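Side-chain contacts in signal recognition 54 kDa protein (Pyrococcus furiosus, PDB 3DM5), which is the SRP54 protein of the archaeal signal recognition particle, joining a helical bundle, a P-loop nucleotide-binding domain that holds GDP in this model and a signal peptide binding domain: residues Glu55-Arg58 and Arg59-Glu63; Ile76-Val79 and Tyr80-Thr84. All coordinates share one frame; numbering follows the deposited sequence.

Interaction 1. Residues Glu55-Arg58 and Arg59-Glu63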
loop_
_atom_site.group_PDB
_atom_site.type_symbol
_atom_site.label_atom_id
_atom_site.label_comp_id
_atom_site.label_asym_id
_atom_site.label_seq_id
_atom_site.Cartn_x
_atom_site.Cartn_y
_atom_site.Cartn_z
ATOM N N GLU A 55 -29.842 0.649 6.328
ATOM C CA GLU A 55 -30.920 0.445 5.370
ATOM C C GLU A 55 -30.616 -0.761 4.480
ATOM O O GLU A 55 -31.495 -1.579 4.183
ATOM C CB GLU A 55 -31.121 1.699 4.515
ATOM C CG GLU A 55 -32.046 1.504 3.327
ATOM C CD GLU A 55 -33.500 1.260 3.726
ATOM O OE1 GLU A 55 -34.336 1.037 2.818
ATOM O OE2 GLU A 55 -33.808 1.292 4.941
ATOM N N ILE A 56 -29.362 -0.866 4.055
ATOM C CA ILE A 56 -28.942 -1.991 3.230
ATOM C C ILE A 56 -29.068 -3.292 3.999
ATOM O O ILE A 56 -29.592 -4.265 3.474
ATOM C CB ILE A 56 -27.500 -1.843 2.701
ATOM C CG1 ILE A 56 -27.391 -0.624 1.785
ATOM C CG2 ILE A 56 -27.076 -3.105 1.947
ATOM C CD1 ILE A 56 -26.042 -0.514 1.081
ATOM N N GLN A 57 -28.594 -3.298 5.241
ATOM C CA GLN A 57 -28.705 -4.475 6.098
ATOM C C GLN A 57 -30.154 -4.909 6.253
ATOM O O GLN A 57 -30.477 -6.095 6.100
ATOM C CB GLN A 57 -28.137 -4.185 7.481
ATOM C CG GLN A 57 -27.736 -5.427 8.265
ATOM C CD GLN A 57 -27.046 -5.064 9.564
ATOM O OE1 GLN A 57 -27.609 -4.357 10.398
ATOM N NE2 GLN A 57 -25.814 -5.533 9.736
ATOM N N ARG A 58 -31.006 -3.934 6.563
ATOM C CA ARG A 58 -32.424 -4.146 6.790
ATOM C C ARG A 58 -33.109 -4.728 5.554
ATOM O O ARG A 58 -33.695 -5.807 5.617
ATOM C CB ARG A 58 -33.068 -2.829 7.220
ATOM C CG ARG A 58 -34.583 -2.812 7.301
ATOM C CD ARG A 58 -35.076 -1.369 7.384
ATOM N NE ARG A 58 -36.384 -1.179 6.756
ATOM C CZ ARG A 58 -36.641 -1.384 5.466
ATOM N NH1 ARG A 58 -35.686 -1.817 4.650
ATOM N NH2 ARG A 58 -37.863 -1.175 4.990
ATOM N N ARG A 59 -33.018 -4.031 4.426
ATOM C CA ARG A 59 -33.611 -4.531 3.187
ATOM C C ARG A 59 -33.136 -5.942 2.814
ATOM O O ARG A 59 -33.910 -6.746 2.315
ATOM C CB ARG A 59 -33.356 -3.565 2.019
ATOM C CG ARG A 59 -33.993 -2.193 2.176
ATOM C CD ARG A 59 -33.947 -1.399 0.875
ATOM N NE ARG A 59 -34.523 -2.155 -0.234
ATOM C CZ ARG A 59 -34.342 -1.862 -1.520
ATOM N NH1 ARG A 59 -33.591 -0.832 -1.870
ATOM N NH2 ARG A 59 -34.907 -2.607 -2.457
ATOM N N ALA A 60 -31.864 -6.242 3.037
ATOM C CA ALA A 60 -31.334 -7.557 2.681
ATOM C C ALA A 60 -31.932 -8.632 3.570
ATOM O O ALA A 60 -32.472 -9.619 3.076
ATOM C CB ALA A 60 -29.808 -7.580 2.779
ATOM N N LEU A 61 -31.831 -8.423 4.882
ATOM C CA LEU A 61 -32.372 -9.335 5.890
ATOM C C LEU A 61 -33.865 -9.656 5.755
ATOM O O LEU A 61 -34.256 -10.818 5.873
ATOM C CB LEU A 61 -32.112 -8.780 7.293
ATOM C CG LEU A 61 -30.877 -9.307 8.023
ATOM C CD1 LEU A 61 -29.824 -9.825 7.047
ATOM C CD2 LEU A 61 -30.308 -8.238 8.948
ATOM N N GLU A 62 -34.695 -8.645 5.509
ATOM C CA GLU A 62 -36.138 -8.843 5.595
ATOM C C GLU A 62 -36.922 -8.620 4.303
ATOM O O GLU A 62 -38.103 -8.294 4.340
ATOM C CB GLU A 62 -36.709 -7.965 6.710
ATOM C CG GLU A 62 -36.719 -6.478 6.393
ATOM C CD GLU A 62 -36.971 -5.619 7.622
ATOM O OE1 GLU A 62 -36.443 -5.957 8.703
ATOM O OE2 GLU A 62 -37.689 -4.603 7.503
ATOM N N GLU A 63 -36.282 -8.805 3.160
ATOM C CA GLU A 63 -36.952 -8.545 1.890
ATOM C C GLU A 63 -36.881 -9.777 1.008
ATOM O O GLU A 63 -35.805 -10.332 0.779
ATOM C CB GLU A 63 -36.321 -7.343 1.178
ATOM C CG GLU A 63 -37.299 -6.436 0.465
ATOM C CD GLU A 63 -36.644 -5.158 -0.018
ATOM O OE1 GLU A 63 -35.959 -5.221 -1.062
ATOM O OE2 GLU A 63 -36.813 -4.100 0.634
#
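Arg58 and Glu62, one turn apart, meet on the surface of the last turns of helix 46-62, part of the N-terminal helical bundle of SRP54. Here OE2 of Glu62 lies over one face of the Arg58 guanidinium, offset toward its rim, 3.7 Å from NE. This oxygen is well off the guanidinium plane, no N-H points at it, and the long bridge is a matter of charge alone; the carboxylate and guanidinium planes are 40° apart. Glu62 CG sits between its own backbone N and carbonyl carbon (chi1 71°), which turns the chain back over the previous turn, with CD 3.7 Å from Arg58 CG. A second long bridge, from Arg58 NH1 to Glu55 OE2 at 3.6 Å, makes the three residues a small charge network. Long charged chains suit this place: their aliphatic parts cover the turn while their ends stay on the outside.

Arg59 points to the bundle instead. Its NH1 and NH2 form salt bridges with Glu82 and Glu81 of helix 71-86. Glu55 OE1 lies beside Arg59 CD at 3.1 Å and stays 4.4 Å from Arg59 NE, beyond a salt bridge. On another side of the helix, Gln57 and Leu61 run side by side, CG to CD2 3.9 Å, and both touch helix 25-41. The regular bond from Leu61 N to Gln57 O, 3.0 Å, holds this pair one turn apart. Arg59 NE donates to Glu63 OE2 over 3.1 Å with an N-H...O angle of 160°; the donor meets OE2 on its syn side, and the oxygen lies near the guanidinium plane.

Interaction 2. Residues Ile76-Val79 and Tyr80-Thr84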
loop_
_atom_site.group_PDB
_atom_site.type_symbol
_atom_site.label_atom_id
_atom_site.label_comp_id
_atom_site.label_asym_id
_atom_site.label_seq_id
_atom_site.Cartn_x
_atom_site.Cartn_y
_atom_site.Cartn_z
ATOM N N ILE A 76 -27.536 -7.788 -4.721
ATOM C CA ILE A 76 -26.781 -6.986 -5.653
ATOM C C ILE A 76 -27.647 -5.791 -6.005
ATOM O O ILE A 76 -27.158 -4.673 -6.074
ATOM C CB ILE A 76 -26.488 -7.758 -6.939
ATOM C CG1 ILE A 76 -25.885 -9.133 -6.636
ATOM C CG2 ILE A 76 -25.579 -6.962 -7.845
ATOM C CD1 ILE A 76 -24.445 -9.114 -6.434
ATOM N N LYS A 77 -28.941 -6.036 -6.222
ATOM C CA LYS A 77 -29.894 -4.980 -6.580
ATOM C C LYS A 77 -30.085 -3.950 -5.469
ATOM O O LYS A 77 -30.059 -2.750 -5.719
ATOM C CB LYS A 77 -31.250 -5.584 -6.951
ATOM C CG LYS A 77 -32.154 -4.659 -7.765
ATOM C CD LYS A 77 -33.137 -3.897 -6.895
ATOM C CE LYS A 77 -34.131 -3.135 -7.758
ATOM N NZ LYS A 77 -35.119 -2.340 -6.969
ATOM N N ILE A 78 -30.296 -4.426 -4.250
ATOM C CA ILE A 78 -30.435 -3.550 -3.091
ATOM C C ILE A 78 -29.245 -2.583 -2.933
ATOM O O ILE A 78 -29.426 -1.374 -2.807
ATOM C CB ILE A 78 -30.587 -4.371 -1.801
ATOM C CG1 ILE A 78 -31.855 -5.233 -1.876
ATOM C CG2 ILE A 78 -30.614 -3.445 -0.607
ATOM C CD1 ILE A 78 -32.047 -6.180 -0.695
ATOM N N VAL A 79 -28.032 -3.126 -2.938
ATOM C CA VAL A 79 -26.825 -2.316 -2.878
ATOM C C VAL A 79 -26.775 -1.263 -3.996
ATOM O O VAL A 79 -26.475 -0.109 -3.738
ATOM C CB VAL A 79 -25.554 -3.206 -2.932
ATOM C CG1 VAL A 79 -24.279 -2.382 -3.116
ATOM C CG2 VAL A 79 -25.443 -4.021 -1.695
ATOM N N TYR A 80 -27.042 -1.657 -5.238
ATOM C CA TYR A 80 -26.946 -0.727 -6.356
ATOM C C TYR A 80 -27.910 0.425 -6.186
ATOM O O TYR A 80 -27.590 1.568 -6.505
ATOM C CB TYR A 80 -27.261 -1.429 -7.657
ATOM C CG TYR A 80 -27.496 -0.499 -8.818
ATOM C CD1 TYR A 80 -28.733 -0.421 -9.442
ATOM C CD2 TYR A 80 -26.475 0.280 -9.313
ATOM C CE1 TYR A 80 -28.936 0.417 -10.535
ATOM C CE2 TYR A 80 -26.670 1.120 -10.402
ATOM C CZ TYR A 80 -27.898 1.187 -11.008
ATOM O OH TYR A 80 -28.071 2.040 -12.082
ATOM N N GLU A 81 -29.093 0.100 -5.675
ATOM C CA GLU A 81 -30.203 1.037 -5.578
ATOM C C GLU A 81 -30.018 1.998 -4.410
ATOM O O GLU A 81 -30.275 3.201 -4.523
ATOM C CB GLU A 81 -31.516 0.257 -5.466
ATOM C CG GLU A 81 -32.705 1.041 -4.941
ATOM C CD GLU A 81 -33.952 0.175 -4.828
ATOM O OE1 GLU A 81 -35.013 0.716 -4.433
ATOM O OE2 GLU A 81 -33.863 -1.043 -5.133
ATOM N N GLU A 82 -29.557 1.463 -3.290
ATOM C CA GLU A 82 -29.234 2.285 -2.137
ATOM C C GLU A 82 -28.098 3.285 -2.423
ATOM O O GLU A 82 -28.218 4.475 -2.095
ATOM C CB GLU A 82 -28.924 1.409 -0.924
ATOM C CG GLU A 82 -30.162 0.783 -0.337
ATOM C CD GLU A 82 -31.269 1.804 -0.109
ATOM O OE1 GLU A 82 -30.978 2.918 0.395
ATOM O OE2 GLU A 82 -32.433 1.486 -0.435
ATOM N N LEU A 83 -27.015 2.803 -3.035
ATOM C CA LEU A 83 -25.886 3.644 -3.394
ATOM C C LEU A 83 -26.302 4.728 -4.379
ATOM O O LEU A 83 -25.852 5.858 -4.281
ATOM C CB LEU A 83 -24.722 2.814 -3.977
ATOM C CG LEU A 83 -23.734 2.217 -2.965
ATOM C CD1 LEU A 83 -22.608 1.440 -3.652
ATOM C CD2 LEU A 83 -23.154 3.310 -2.076
ATOM N N THR A 84 -27.171 4.391 -5.326
ATOM C CA THR A 84 -27.639 5.392 -6.281
ATOM C C THR A 84 -28.403 6.537 -5.619
ATOM O O THR A 84 -28.209 7.692 -6.002
ATOM C CB THR A 84 -28.460 4.799 -7.449
ATOM O OG1 THR A 84 -27.634 3.913 -8.206
ATOM C CG2 THR A 84 -28.921 5.923 -8.398
#
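Lys77 and Glu81 face each other one turn apart on helix 71-86, the helix that follows 46-62 in the helical bundle, and form an i to i+4 salt bridge. Lys77 NZ reaches Glu81 OE2 at 2.6 Å, approaching from above the carboxylate plane, 43° out of it. The lysine side chain leaves the backbone away from the next turn, and a bend at its second torsion (chi2 -95°) brings the amine back over it; the glutamate is extended. This is the looser, partly exposed side, where flexible chains with charged ends are at home. Both ends have further partners: Lys77 NZ pairs with Glu318 of the second subunit, another copy of the protein, Glu81 OE1 with Lys85, and OE2 itself is shared with Arg59 of helix 46-62.

The buried side is closed by apolar contacts. Val79 CG1 lies 4.2 Å from Leu83 CD1, a pair also one turn apart; Val79 packs on Leu14 of helix 5-19, and Leu83 on Leu294. Branched, compact side chains suit this interior, and the buried Glu82 keeps its carboxylate paired with Arg59.

Tyr80 and Thr84 join the bundle to helix 286-293. Thr84 OG1 donates to Tyr80 O at 2.9 Å, while Thr84 N reaches the same oxygen from the opposite face of its carbonyl plane, at 3.1 Å. Because Thr84 is buried, its hydroxyl is satisfied by its own helix; it also sits 3.7 Å above the Tyr80 ring plane, toward the rim. Tyr80 OH forms a hydrogen bond with Pro287 O. Each polar end, of Lys77, Glu81, Glu82, Tyr80 and Thr84, thus has a definite partner, which lets the helix be covered on several sides.

Overall arrangement
Interactions 1 and 2 lie on consecutive helices of one bundle, 46-62 and 71-86, with centres about 11 Å apart. Interaction 1 is a surface contact near a helix end, dominated by long charged chains; interaction 2 is largely buried and mixes apolar packing and bonded hydroxyls with a single internal salt bridge. They meet directly: Arg59 NH1 lies 3.0 Å from Glu82 OE2, and the Glu55 CG methylene packs on Glu82 OE1. Glu82 is buried, so the arginine probably offsets its charge there. Residues 76-84 also reach helices 5-19 and 286-293 and a second subunit, whereas no other chain of the assembly touches residues 55-63.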